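Local structure of putative capsular polysaccharide biosynthesis protein (Streptococcus pneumoniae serotype 4, 6EWJ) at residues 92-97 against 102-107; 47-52 against 56-61; 302-307 against 400-405. The protein probably acts as a pyridoxal-phosphate-dependent sugar aminotransferase of the DegT/DnrJ/EryC1 family, essential in teichoic acid biosynthesis in the pneumococcus. One frame throughout, in Å; residues are numbered along the deposited sequence.

Contact 1. Residues 92-97 against 102-107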
ATOM      1  N   ALA A  92      11.908  -1.430  -9.312  1.00 19.54           N
ATOM      2  CA  ALA A  92      11.009  -2.173  -8.445  1.00 19.91           C
ATOM      3  C   ALA A  92      11.301  -3.698  -8.337  1.00 21.37           C
ATOM      4  O   ALA A  92      11.021  -4.282  -7.278  1.00 22.58           O
ATOM      5  CB  ALA A  92       9.603  -1.935  -8.863  1.00 19.54           C
ATOM      6  N   SER A  93      11.906  -4.301  -9.372  1.00 21.94           N
ATOM      7  CA  SER A  93      12.320  -5.715  -9.293  1.00 23.51           C
ATOM      8  C   SER A  93      13.378  -5.917  -8.196  1.00 23.38           C
ATOM      9  O   SER A  93      13.487  -7.012  -7.663  1.00 25.55           O
ATOM     10  CB  SER A  93      12.863  -6.263 -10.645  1.00 24.23           C
ATOM     11  OG  SER A  93      12.163  -5.763 -11.789  1.00 25.61           O
ATOM     12  N   CYS A  94      14.172  -4.895  -7.930  1.00 22.65           N
ATOM     13  CA  CYS A  94      15.317  -4.957  -7.053  1.00 21.64           C
ATOM     14  C   CYS A  94      15.118  -4.329  -5.690  1.00 20.80           C
ATOM     15  O   CYS A  94      15.641  -4.833  -4.678  1.00 20.70           O
ATOM     16  CB  CYS A  94      16.497  -4.301  -7.761  1.00 22.48           C
ATOM     17  SG  CYS A  94      18.102  -4.682  -6.981  1.00 24.62           S
ATOM     18  N   SER A  95      14.407  -3.205  -5.656  1.00 19.20           N
ATOM     19  CA  SER A  95      14.191  -2.472  -4.420  1.00 19.05           C
ATOM     20  C   SER A  95      13.550  -3.322  -3.334  1.00 18.52           C
ATOM     21  O   SER A  95      13.897  -3.198  -2.165  1.00 19.47           O
ATOM     22  CB  SER A  95      13.293  -1.262  -4.658  1.00 18.72           C
ATOM     23  OG  SER A  95      12.030  -1.645  -5.125  1.00 17.65           O
ATOM     24  N   VAL A  96      12.677  -4.226  -3.721  1.00 17.12           N
ATOM     25  CA  VAL A  96      12.025  -5.101  -2.729  1.00 17.11           C
ATOM     26  C   VAL A  96      13.000  -6.029  -2.011  1.00 17.69           C
ATOM     27  O   VAL A  96      12.741  -6.446  -0.893  1.00 18.14           O
ATOM     28  CB  VAL A  96      10.856  -5.924  -3.358  1.00 16.44           C
ATOM     29  CG1 VAL A  96       9.769  -5.007  -3.956  1.00 15.87           C
ATOM     30  CG2 VAL A  96      11.337  -6.907  -4.372  1.00 16.57           C
ATOM     31  N   ILE A  97      14.108  -6.370  -2.677  1.00 18.04           N
ATOM     32  CA  ILE A  97      15.153  -7.192  -2.088  1.00 18.78           C
ATOM     33  C   ILE A  97      15.740  -6.439  -0.923  1.00 19.73           C
ATOM     34  O   ILE A  97      15.916  -6.993   0.189  1.00 20.50           O
ATOM     35  CB  ILE A  97      16.254  -7.520  -3.094  1.00 19.06           C
ATOM     36  CG1 ILE A  97      15.661  -8.269  -4.314  1.00 18.76           C
ATOM     37  CG2 ILE A  97      17.341  -8.351  -2.424  1.00 19.80           C
ATOM     38  CD1 ILE A  97      16.564  -8.313  -5.513  1.00 19.26           C
ATOM     39  N   ALA A 102      17.602  -8.422   2.294  1.00 22.82           N
ATOM     40  CA  ALA A 102      18.443  -9.330   1.545  1.00 23.44           C
ATOM     41  C   ALA A 102      19.422  -8.547   0.659  1.00 23.53           C
ATOM     42  O   ALA A 102      19.315  -7.336   0.504  1.00 23.19           O
ATOM     43  CB  ALA A 102      17.598 -10.254   0.677  1.00 22.45           C
ATOM     44  N   THR A 103      20.372  -9.272   0.089  1.00 24.62           N
ATOM     45  CA  THR A 103      21.416  -8.704  -0.748  1.00 24.82           C
ATOM     46  C   THR A 103      21.099  -8.938  -2.215  1.00 24.55           C
ATOM     47  O   THR A 103      21.022 -10.095  -2.662  1.00 25.56           O
ATOM     48  CB  THR A 103      22.778  -9.316  -0.410  1.00 26.07           C
ATOM     49  OG1 THR A 103      23.007  -9.201   0.993  1.00 27.06           O
ATOM     50  CG2 THR A 103      23.920  -8.577  -1.156  1.00 26.21           C
ATOM     51  N   PRO A 104      20.877  -7.851  -2.985  1.00 23.76           N
ATOM     52  CA  PRO A 104      20.703  -8.090  -4.431  1.00 23.10           C
ATOM     53  C   PRO A 104      22.003  -8.558  -5.076  1.00 24.21           C
ATOM     54  O   PRO A 104      23.071  -8.107  -4.664  1.00 24.00           O
ATOM     55  CB  PRO A 104      20.341  -6.713  -4.978  1.00 22.37           C
ATOM     56  CG  PRO A 104      19.960  -5.887  -3.758  1.00 22.31           C
ATOM     57  CD  PRO A 104      20.775  -6.427  -2.635  1.00 22.92           C
ATOM     58  N   VAL A 105      21.900  -9.494  -6.022  1.00 23.75           N
ATOM     59  CA  VAL A 105      22.996  -9.929  -6.847  1.00 24.58           C
ATOM     60  C   VAL A 105      22.550  -9.765  -8.308  1.00 24.43           C
ATOM     61  O   VAL A 105      21.612 -10.414  -8.751  1.00 24.36           O
ATOM     62  CB  VAL A 105      23.343 -11.413  -6.607  1.00 25.22           C
ATOM     63  CG1 VAL A 105      24.449 -11.852  -7.535  1.00 26.07           C
ATOM     64  CG2 VAL A 105      23.757 -11.651  -5.176  1.00 25.72           C
ATOM     65  N   MET A 106      23.215  -8.886  -9.045  1.00 24.09           N
ATOM     66  CA  MET A 106      22.828  -8.571 -10.410  1.00 22.92           C
ATOM     67  C   MET A 106      23.606  -9.448 -11.370  1.00 23.14           C
ATOM     68  O   MET A 106      24.773  -9.792 -11.093  1.00 23.71           O
ATOM     69  CB  MET A 106      23.092  -7.086 -10.702  1.00 23.04           C
ATOM     70  CG  MET A 106      22.278  -6.150  -9.824  1.00 23.14           C
ATOM     71  SD  MET A 106      22.446  -4.432 -10.355  1.00 23.17           S
ATOM     72  CE  MET A 106      21.757  -3.684  -8.882  1.00 23.22           C
ATOM     73  N   VAL A 107      22.950  -9.799 -12.470  1.00 22.06           N
ATOM     74  CA  VAL A 107      23.558 -10.642 -13.507  1.00 22.81           C
ATOM     75  C   VAL A 107      23.399  -9.939 -14.852  1.00 21.96           C
ATOM     76  O   VAL A 107      22.332  -9.419 -15.150  1.00 20.43           O
ATOM     77  CB  VAL A 107      22.916 -12.033 -13.551  1.00 23.18           C
ATOM     78  CG1 VAL A 107      23.524 -12.877 -14.655  1.00 24.05           C
ATOM     79  CG2 VAL A 107      23.101 -12.742 -12.219  1.00 23.66           C
TER
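I97 turns its CG2 methyl opposite the backbone N, beside the carbonyl carbon, and C94, with SG anti to the backbone N (chi1 -165°), sends its sulfur out beside its own carbonyl carbon; both groups thereby reach the strand at P104. The I97 methyl does most of the touching. It lies against the extended backbone from A102 to P104, with CG2 3.6 Å from A102 CB and the same CG2 3.6 Å from P104 N, and it runs alongside the proline ring, 3.8 Å from P104 CG. The side chains of I97 and P104 run past each other in opposite directions, so the ring meets the isoleucine along its flank, and I97 CD1 comes within 4.1 Å of P104 CB. One helical turn earlier, C94 SG reaches the same ring, 3.6 Å from P104 CB, and more loosely approaches the methyl end of M106, at 4.2 Å from M106 CE. P104 is thus gripped by two residues of one helix face. The polar part is slight: A102 N gives a weak hydrogen bond to I97 O, 3.1 Å long and bent to 131° at the hydrogen, where the chain turns back from helix to strand. The axes of helix 92-97 and strand 103-107 run in roughly opposed directions (146°) and come within 8.1 Å. Helix 92-99 is the crossover of a beta-alpha-beta unit whose first strand, 82-86, pairs in parallel with 103-107, an outermost strand, within this chain, of the seven-stranded mixed sheet. I97 also packs on V83 and V85 of strand 82-86, while V96 turns to helix 64-74, and Y360 of helix 358-361 covers C94 and M106.

Contact 2. Residues 47-52 against 56-61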
ATOM      1  N   ARG A  47     -10.449 -14.998  -8.341  1.00 21.94           N
ATOM      2  CA  ARG A  47     -10.959 -16.271  -8.922  1.00 23.38           C
ATOM      3  C   ARG A  47     -10.803 -16.275 -10.455  1.00 22.94           C
ATOM      4  O   ARG A  47     -10.203 -17.190 -11.018  1.00 23.12           O
ATOM      5  CB  ARG A  47     -12.408 -16.499  -8.478  1.00 25.00           C
ATOM      6  CG  ARG A  47     -12.517 -16.860  -6.986  1.00 26.47           C
ATOM      7  CD  ARG A  47     -13.883 -17.506  -6.593  1.00 28.34           C
ATOM      8  NE  ARG A  47     -15.015 -16.580  -6.693  1.00 29.46           N
ATOM      9  CZ  ARG A  47     -15.367 -15.670  -5.776  1.00 30.72           C
ATOM     10  NH1 ARG A  47     -14.697 -15.583  -4.632  1.00 31.32           N
ATOM     11  NH2 ARG A  47     -16.396 -14.857  -5.998  1.00 31.01           N
ATOM     12  N   ARG A  48     -11.300 -15.235 -11.119  1.00 22.44           N
ATOM     13  CA  ARG A  48     -11.209 -15.129 -12.571  1.00 23.10           C
ATOM     14  C   ARG A  48      -9.752 -15.057 -13.092  1.00 22.39           C
ATOM     15  O   ARG A  48      -9.419 -15.645 -14.105  1.00 21.60           O
ATOM     16  CB  ARG A  48     -12.039 -13.939 -13.056  1.00 24.03           C
ATOM     17  CG  ARG A  48     -13.550 -14.134 -12.866  1.00 26.20           C
ATOM     18  CD  ARG A  48     -14.341 -12.994 -13.465  1.00 27.34           C
ATOM     19  NE  ARG A  48     -14.006 -12.895 -14.881  1.00 29.14           N
ATOM     20  CZ  ARG A  48     -14.082 -11.795 -15.639  1.00 30.14           C
ATOM     21  NH1 ARG A  48     -14.553 -10.640 -15.152  1.00 30.05           N
ATOM     22  NH2 ARG A  48     -13.725 -11.871 -16.919  1.00 30.67           N
ATOM     23  N   LEU A  49      -8.904 -14.318 -12.372  1.00 21.26           N
ATOM     24  CA  LEU A  49      -7.511 -14.210 -12.750  1.00 21.03           C
ATOM     25  C   LEU A  49      -6.775 -15.562 -12.649  1.00 21.12           C
ATOM     26  O   LEU A  49      -5.980 -15.893 -13.532  1.00 20.75           O
ATOM     27  CB  LEU A  49      -6.810 -13.114 -11.901  1.00 20.50           C
ATOM     28  CG  LEU A  49      -7.071 -11.674 -12.289  1.00 20.67           C
ATOM     29  CD1 LEU A  49      -6.358 -10.743 -11.272  1.00 20.29           C
ATOM     30  CD2 LEU A  49      -6.565 -11.379 -13.698  1.00 21.24           C
ATOM     31  N   SER A  50      -7.081 -16.316 -11.585  1.00 21.54           N
ATOM     32  CA  SER A  50      -6.527 -17.673 -11.364  1.00 22.47           C
ATOM     33  C   SER A  50      -6.849 -18.624 -12.531  1.00 23.73           C
ATOM     34  O   SER A  50      -5.973 -19.303 -13.048  1.00 23.90           O
ATOM     35  CB  SER A  50      -7.026 -18.284 -10.068  1.00 22.49           C
ATOM     36  OG  SER A  50      -6.582 -17.576  -8.935  1.00 22.45           O
ATOM     37  N   LEU A  51      -8.098 -18.581 -12.982  1.00 24.78           N
ATOM     38  CA  LEU A  51      -8.484 -19.323 -14.180  1.00 26.36           C
ATOM     39  C   LEU A  51      -7.722 -18.852 -15.414  1.00 25.57           C
ATOM     40  O   LEU A  51      -7.263 -19.680 -16.235  1.00 25.75           O
ATOM     41  CB  LEU A  51      -9.988 -19.247 -14.434  1.00 27.81           C
ATOM     42  CG  LEU A  51     -10.837 -19.893 -13.357  1.00 29.23           C
ATOM     43  CD1 LEU A  51     -12.272 -19.426 -13.508  1.00 30.48           C
ATOM     44  CD2 LEU A  51     -10.794 -21.432 -13.392  1.00 30.89           C
ATOM     45  N   TYR A  52      -7.617 -17.545 -15.577  1.00 24.56           N
ATOM     46  CA  TYR A  52      -6.894 -16.958 -16.715  1.00 24.53           C
ATOM     47  C   TYR A  52      -5.407 -17.336 -16.722  1.00 24.06           C
ATOM     48  O   TYR A  52      -4.860 -17.635 -17.795  1.00 24.51           O
ATOM     49  CB  TYR A  52      -7.078 -15.431 -16.769  1.00 24.06           C
ATOM     50  CG  TYR A  52      -6.490 -14.761 -17.977  1.00 23.84           C
ATOM     51  CD1 TYR A  52      -7.117 -14.817 -19.206  1.00 25.22           C
ATOM     52  CD2 TYR A  52      -5.306 -14.036 -17.889  1.00 23.49           C
ATOM     53  CE1 TYR A  52      -6.564 -14.209 -20.346  1.00 25.38           C
ATOM     54  CE2 TYR A  52      -4.760 -13.419 -19.015  1.00 23.29           C
ATOM     55  CZ  TYR A  52      -5.395 -13.527 -20.246  1.00 24.15           C
ATOM     56  OH  TYR A  52      -4.849 -12.920 -21.385  1.00 23.83           O
ATOM     57  N   PRO A  56      -3.906 -21.918  -9.028  1.00 25.85           N
ATOM     58  CA  PRO A  56      -5.037 -22.250  -8.136  1.00 26.19           C
ATOM     59  C   PRO A  56      -5.602 -21.082  -7.391  1.00 25.22           C
ATOM     60  O   PRO A  56      -6.809 -21.024  -7.160  1.00 25.20           O
ATOM     61  CB  PRO A  56      -4.454 -23.316  -7.178  1.00 27.25           C
ATOM     62  CG  PRO A  56      -3.001 -23.135  -7.245  1.00 27.27           C
ATOM     63  CD  PRO A  56      -2.689 -22.644  -8.652  1.00 26.65           C
ATOM     64  N   LYS A  57      -4.747 -20.131  -7.016  1.00 23.87           N
ATOM     65  CA  LYS A  57      -5.204 -18.999  -6.213  1.00 23.58           C
ATOM     66  C   LYS A  57      -4.434 -17.764  -6.618  1.00 21.65           C
ATOM     67  O   LYS A  57      -3.266 -17.874  -6.977  1.00 20.49           O
ATOM     68  CB  LYS A  57      -4.929 -19.228  -4.734  1.00 24.47           C
ATOM     69  CG  LYS A  57      -5.569 -20.423  -4.073  1.00 26.32           C
ATOM     70  CD  LYS A  57      -7.082 -20.344  -3.981  1.00 28.13           C
ATOM     71  CE  LYS A  57      -7.576 -19.330  -2.958  1.00 28.21           C
ATOM     72  NZ  LYS A  57      -9.020 -19.609  -2.622  1.00 29.59           N
ATOM     73  N   THR A  58      -5.106 -16.608  -6.551  1.00 20.59           N
ATOM     74  CA  THR A  58      -4.443 -15.315  -6.797  1.00 19.73           C
ATOM     75  C   THR A  58      -4.753 -14.364  -5.625  1.00 19.58           C
ATOM     76  O   THR A  58      -5.864 -14.415  -5.054  1.00 19.72           O
ATOM     77  CB  THR A  58      -4.911 -14.738  -8.110  1.00 19.43           C
ATOM     78  OG1 THR A  58      -4.599 -15.684  -9.150  1.00 19.68           O
ATOM     79  CG2 THR A  58      -4.260 -13.415  -8.420  1.00 18.78           C
ATOM     80  N   VAL A  59      -3.766 -13.556  -5.270  1.00 18.73           N
ATOM     81  CA  VAL A  59      -3.883 -12.551  -4.187  1.00 18.96           C
ATOM     82  C   VAL A  59      -3.758 -11.194  -4.845  1.00 18.27           C
ATOM     83  O   VAL A  59      -2.708 -10.858  -5.399  1.00 17.88           O
ATOM     84  CB  VAL A  59      -2.792 -12.712  -3.138  1.00 19.14           C
ATOM     85  CG1 VAL A  59      -2.953 -11.647  -2.036  1.00 19.46           C
ATOM     86  CG2 VAL A  59      -2.816 -14.100  -2.565  1.00 20.15           C
ATOM     87  N   CYS A  60      -4.865 -10.475  -4.886  1.00 18.58           N
ATOM     88  CA  CYS A  60      -4.913  -9.187  -5.554  1.00 18.13           C
ATOM     89  C   CYS A  60      -4.504  -8.153  -4.512  1.00 18.09           C
ATOM     90  O   CYS A  60      -4.957  -8.208  -3.354  1.00 17.42           O
ATOM     91  CB  CYS A  60      -6.291  -8.860  -6.060  1.00 19.13           C
ATOM     92  SG  CYS A  60      -6.621  -9.569  -7.669  1.00 21.40           S
ATOM     93  N   LEU A  61      -3.589  -7.265  -4.919  1.00 17.27           N
ATOM     94  CA  LEU A  61      -2.994  -6.296  -3.999  1.00 17.11           C
ATOM     95  C   LEU A  61      -2.906  -4.927  -4.682  1.00 16.45           C
ATOM     96  O   LEU A  61      -3.341  -4.738  -5.847  1.00 16.06           O
ATOM     97  CB  LEU A  61      -1.611  -6.798  -3.603  1.00 17.67           C
ATOM     98  CG  LEU A  61      -1.455  -8.175  -2.939  1.00 18.13           C
ATOM     99  CD1 LEU A  61      -0.019  -8.641  -2.942  1.00 18.60           C
ATOM    100  CD2 LEU A  61      -1.987  -8.134  -1.550  1.00 19.26           C
TER
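S50, T58 and L49 bury the most surface here, and the first two meet through their hydroxyls. S50 OG and T58 OG1 are hydrogen-bonded at 2.7 Å; S50 OG also bonds to E46 O, one turn back in the helix. Both oxygens stand beside their own backbone N (chi1 -65° for S50, -59° for T58), which turns them toward each other between helix and strand. S50 OG also packs closely on the backbone entering T58, 3.2 Å from K57 C. L49 takes the apolar side of the junction: its CD1 methyl meets the sulfur of C60 at 3.8 Å from SG, while its CB passes T58 CG2 at 4.3 Å. Around this pair, L278 of helix 268-299 and F201 pack on L49, and E46 accepts from C60 N through its carboxylate, tying the same helix to the strand a second time. The axes of helix 47-52 and strand 58-61 come within 8.0 Å, their directions differing by 125°. Helix 40-53 thus packs on strand 58-61, outermost within this chain in the seven-stranded mixed sheet of the large domain, consistent with the fold-type I architecture of pyridoxal-phosphate-dependent aminotransferases.

Contact 3. Residues 302-307 against 400-405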
ATOM      1  N   SER A 302      15.062  -2.315 -42.044  1.00 32.99           N
ATOM      2  CA  SER A 302      15.630  -1.021 -41.644  1.00 32.53           C
ATOM      3  C   SER A 302      16.659  -1.209 -40.532  1.00 32.11           C
ATOM      4  O   SER A 302      16.897  -2.294 -40.031  1.00 31.06           O
ATOM      5  CB  SER A 302      14.513  -0.078 -41.173  1.00 32.15           C
ATOM      6  OG  SER A 302      14.027  -0.410 -39.859  1.00 30.16           O
ATOM      7  N   ARG A 303      17.222  -0.111 -40.084  1.00 33.37           N
ATOM      8  CA  ARG A 303      18.133  -0.125 -38.935  1.00 34.07           C
ATOM      9  C   ARG A 303      17.384  -0.306 -37.569  1.00 31.71           C
ATOM     10  O   ARG A 303      17.965  -0.703 -36.547  1.00 30.94           O
ATOM     11  CB  ARG A 303      18.875   1.199 -38.983  1.00 37.15           C
ATOM     12  CG  ARG A 303      20.307   1.306 -38.494  1.00 40.23           C
ATOM     13  CD  ARG A 303      20.700   2.821 -38.534  1.00 43.82           C
ATOM     14  NE  ARG A 303      19.820   3.568 -39.460  1.00 45.91           N
ATOM     15  CZ  ARG A 303      20.137   4.059 -40.662  1.00 49.26           C
ATOM     16  NH1 ARG A 303      21.380   4.002 -41.180  1.00 52.09           N
ATOM     17  NH2 ARG A 303      19.185   4.653 -41.379  1.00 50.60           N
ATOM     18  N   ILE A 304      16.091  -0.032 -37.579  1.00 30.39           N
ATOM     19  CA  ILE A 304      15.252  -0.165 -36.379  1.00 28.52           C
ATOM     20  C   ILE A 304      14.966  -1.643 -36.161  1.00 27.64           C
ATOM     21  O   ILE A 304      14.244  -2.258 -36.960  1.00 28.73           O
ATOM     22  CB  ILE A 304      13.991   0.689 -36.547  1.00 28.85           C
ATOM     23  CG1 ILE A 304      14.398   2.176 -36.568  1.00 29.47           C
ATOM     24  CG2 ILE A 304      12.990   0.447 -35.407  1.00 27.95           C
ATOM     25  CD1 ILE A 304      13.574   3.016 -37.501  1.00 30.61           C
ATOM     26  N   HIS A 305      15.539  -2.219 -35.121  1.00 26.12           N
ATOM     27  CA  HIS A 305      15.368  -3.645 -34.759  1.00 25.70           C
ATOM     28  C   HIS A 305      14.514  -3.852 -33.497  1.00 24.72           C
ATOM     29  O   HIS A 305      15.004  -3.687 -32.353  1.00 23.46           O
ATOM     30  CB  HIS A 305      16.731  -4.315 -34.507  1.00 25.78           C
ATOM     31  CG  HIS A 305      17.667  -4.256 -35.665  1.00 26.94           C
ATOM     32  ND1 HIS A 305      17.249  -4.323 -36.974  1.00 28.18           N
ATOM     33  CD2 HIS A 305      19.016  -4.191 -35.714  1.00 27.22           C
ATOM     34  CE1 HIS A 305      18.298  -4.234 -37.778  1.00 28.58           C
ATOM     35  NE2 HIS A 305      19.382  -4.183 -37.043  1.00 27.72           N
ATOM     36  N   PRO A 306      13.252  -4.254 -33.673  1.00 24.34           N
ATOM     37  CA  PRO A 306      12.391  -4.516 -32.498  1.00 23.52           C
ATOM     38  C   PRO A 306      12.637  -5.869 -31.846  1.00 22.83           C
ATOM     39  O   PRO A 306      13.091  -6.817 -32.475  1.00 22.06           O
ATOM     40  CB  PRO A 306      10.979  -4.475 -33.083  1.00 24.11           C
ATOM     41  CG  PRO A 306      11.160  -4.820 -34.525  1.00 25.33           C
ATOM     42  CD  PRO A 306      12.556  -4.495 -34.936  1.00 25.31           C
ATOM     43  N   LEU A 307      12.390  -5.932 -30.550  1.00 22.00           N
ATOM     44  CA  LEU A 307      12.398  -7.206 -29.864  1.00 22.11           C
ATOM     45  C   LEU A 307      11.214  -7.992 -30.405  1.00 22.05           C
ATOM     46  O   LEU A 307      10.125  -7.405 -30.582  1.00 21.59           O
ATOM     47  CB  LEU A 307      12.185  -7.074 -28.354  1.00 21.72           C
ATOM     48  CG  LEU A 307      13.199  -6.409 -27.482  1.00 22.28           C
ATOM     49  CD1 LEU A 307      12.802  -6.706 -26.037  1.00 22.36           C
ATOM     50  CD2 LEU A 307      14.623  -6.836 -27.814  1.00 23.33           C
ATOM     51  N   THR A 400       8.223   8.271 -39.599  1.00 37.52           N
ATOM     52  CA  THR A 400       8.988   9.324 -38.868  1.00 36.93           C
ATOM     53  C   THR A 400      10.243   8.786 -38.161  1.00 35.55           C
ATOM     54  O   THR A 400      11.311   9.379 -38.249  1.00 35.91           O
ATOM     55  CB  THR A 400       8.115  10.077 -37.842  1.00 36.87           C
ATOM     56  OG1 THR A 400       6.953  10.625 -38.474  1.00 37.69           O
ATOM     57  CG2 THR A 400       8.899  11.216 -37.193  1.00 36.75           C
ATOM     58  N   PHE A 401      10.123   7.637 -37.510  1.00 34.15           N
ATOM     59  CA  PHE A 401      11.249   7.040 -36.806  1.00 33.01           C
ATOM     60  C   PHE A 401      12.377   6.662 -37.803  1.00 34.42           C
ATOM     61  O   PHE A 401      13.564   6.920 -37.538  1.00 33.52           O
ATOM     62  CB  PHE A 401      10.748   5.828 -35.996  1.00 31.49           C
ATOM     63  CG  PHE A 401      11.728   5.238 -35.027  1.00 30.46           C
ATOM     64  CD1 PHE A 401      12.822   5.953 -34.509  1.00 30.84           C
ATOM     65  CD2 PHE A 401      11.522   3.954 -34.578  1.00 29.61           C
ATOM     66  CE1 PHE A 401      13.681   5.368 -33.591  1.00 30.10           C
ATOM     67  CE2 PHE A 401      12.368   3.366 -33.662  1.00 29.27           C
ATOM     68  CZ  PHE A 401      13.459   4.066 -33.172  1.00 29.12           C
ATOM     69  N   LYS A 402      12.001   6.102 -38.959  1.00 35.65           N
ATOM     70  CA  LYS A 402      12.999   5.834 -40.010  1.00 37.40           C
ATOM     71  C   LYS A 402      13.698   7.103 -40.497  1.00 38.93           C
ATOM     72  O   LYS A 402      14.918   7.175 -40.469  1.00 39.45           O
ATOM     73  CB  LYS A 402      12.375   5.150 -41.217  1.00 38.22           C
ATOM     74  CG  LYS A 402      11.958   3.716 -40.973  1.00 37.59           C
ATOM     75  CD  LYS A 402      11.370   3.178 -42.264  1.00 39.09           C
ATOM     76  CE  LYS A 402      10.137   2.370 -42.047  1.00 39.21           C
ATOM     77  NZ  LYS A 402       9.664   1.770 -43.330  1.00 40.37           N
ATOM     78  N   THR A 403      12.910   8.107 -40.892  1.00 40.93           N
ATOM     79  CA  THR A 403      13.439   9.389 -41.380  1.00 42.77           C
ATOM     80  C   THR A 403      14.331  10.075 -40.349  1.00 42.72           C
ATOM     81  O   THR A 403      15.412  10.583 -40.686  1.00 42.96           O
ATOM     82  CB  THR A 403      12.299  10.351 -41.790  1.00 43.85           C
ATOM     83  OG1 THR A 403      11.528   9.750 -42.822  1.00 44.46           O
ATOM     84  CG2 THR A 403      12.833  11.716 -42.306  1.00 45.31           C
ATOM     85  N   VAL A 404      13.865  10.100 -39.106  1.00 42.40           N
ATOM     86  CA  VAL A 404      14.595  10.751 -38.021  1.00 42.77           C
ATOM     87  C   VAL A 404      15.915  10.063 -37.730  1.00 43.54           C
ATOM     88  O   VAL A 404      16.924  10.735 -37.564  1.00 44.69           O
ATOM     89  CB  VAL A 404      13.731  10.856 -36.735  1.00 41.82           C
ATOM     90  CG1 VAL A 404      14.592  11.048 -35.503  1.00 40.91           C
ATOM     91  CG2 VAL A 404      12.746  12.015 -36.868  1.00 42.67           C
ATOM     92  N   SER A 405      15.894   8.742 -37.616  1.00 44.41           N
ATOM     93  CA  SER A 405      17.115   7.960 -37.394  1.00 45.69           C
ATOM     94  C   SER A 405      18.150   8.216 -38.489  1.00 48.02           C
ATOM     95  O   SER A 405      19.317   8.472 -38.201  1.00 46.22           O
ATOM     96  CB  SER A 405      16.803   6.456 -37.341  1.00 45.63           C
ATOM     97  OG  SER A 405      15.925   6.158 -36.258  1.00 46.45           O
TER
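I304 lays its side chain over one face of the F401 ring. The CD1 methyl stands 3.9 Å from the ring centroid and 20° off the ring normal, a CH-pi contact, while the CG2 branch comes 3.5 Å from F401 CE2 near the ring's rim. F401 has CG anti to its backbone N (chi1 -170°), which carries the ring out from the helix to lie under the isoleucine. The same CD1 also reaches the helix itself: it lies 3.8 Å from K402 N and touches K402 CG and, more loosely, S405 OG. Farther out, S405 OG is turned back to its own helix and donates to F401 O; F401 O also accepts from S405 N, and the two donors come from opposite faces of its plane. On the strand side, S302 OG accepts from I304 N in an ST turn that fixes the backbone just ahead of the isoleucine. On the helix, K402 NZ is hydrogen-bonded to G298 O at the end of helix 268-299. Helix 330-342 supplies I336 and L340 against F401, and V325 of strand 321-325 adds to the same cluster. With S302, K402 and S405 each given partners of their own and no hydrogen bond between the segments, their hold on each other rests on shape and on apolar and CH-pi packing.

In the fold
Along the chain the three contacts follow in series: contact 2 closes before contact 1 opens, and contact 3 comes last, its own segments more than ninety residues apart. Contacts 1 and 2 both belong to the seven-stranded mixed sheet; their centres are 26 Å apart. Contact 3 belongs to the separate three-stranded antiparallel sheet and the C-terminal helix 391-409, its centre 33 Å from contact 1 and 39 Å from contact 2. Contacts 1 and 2 thus pack helices against the two outermost strands, within this chain, of the large sheet, 103-107 and 58-61, whose strand 196-200 carries the cofactor-binding S200, whereas contact 3 lies away from the cofactor site.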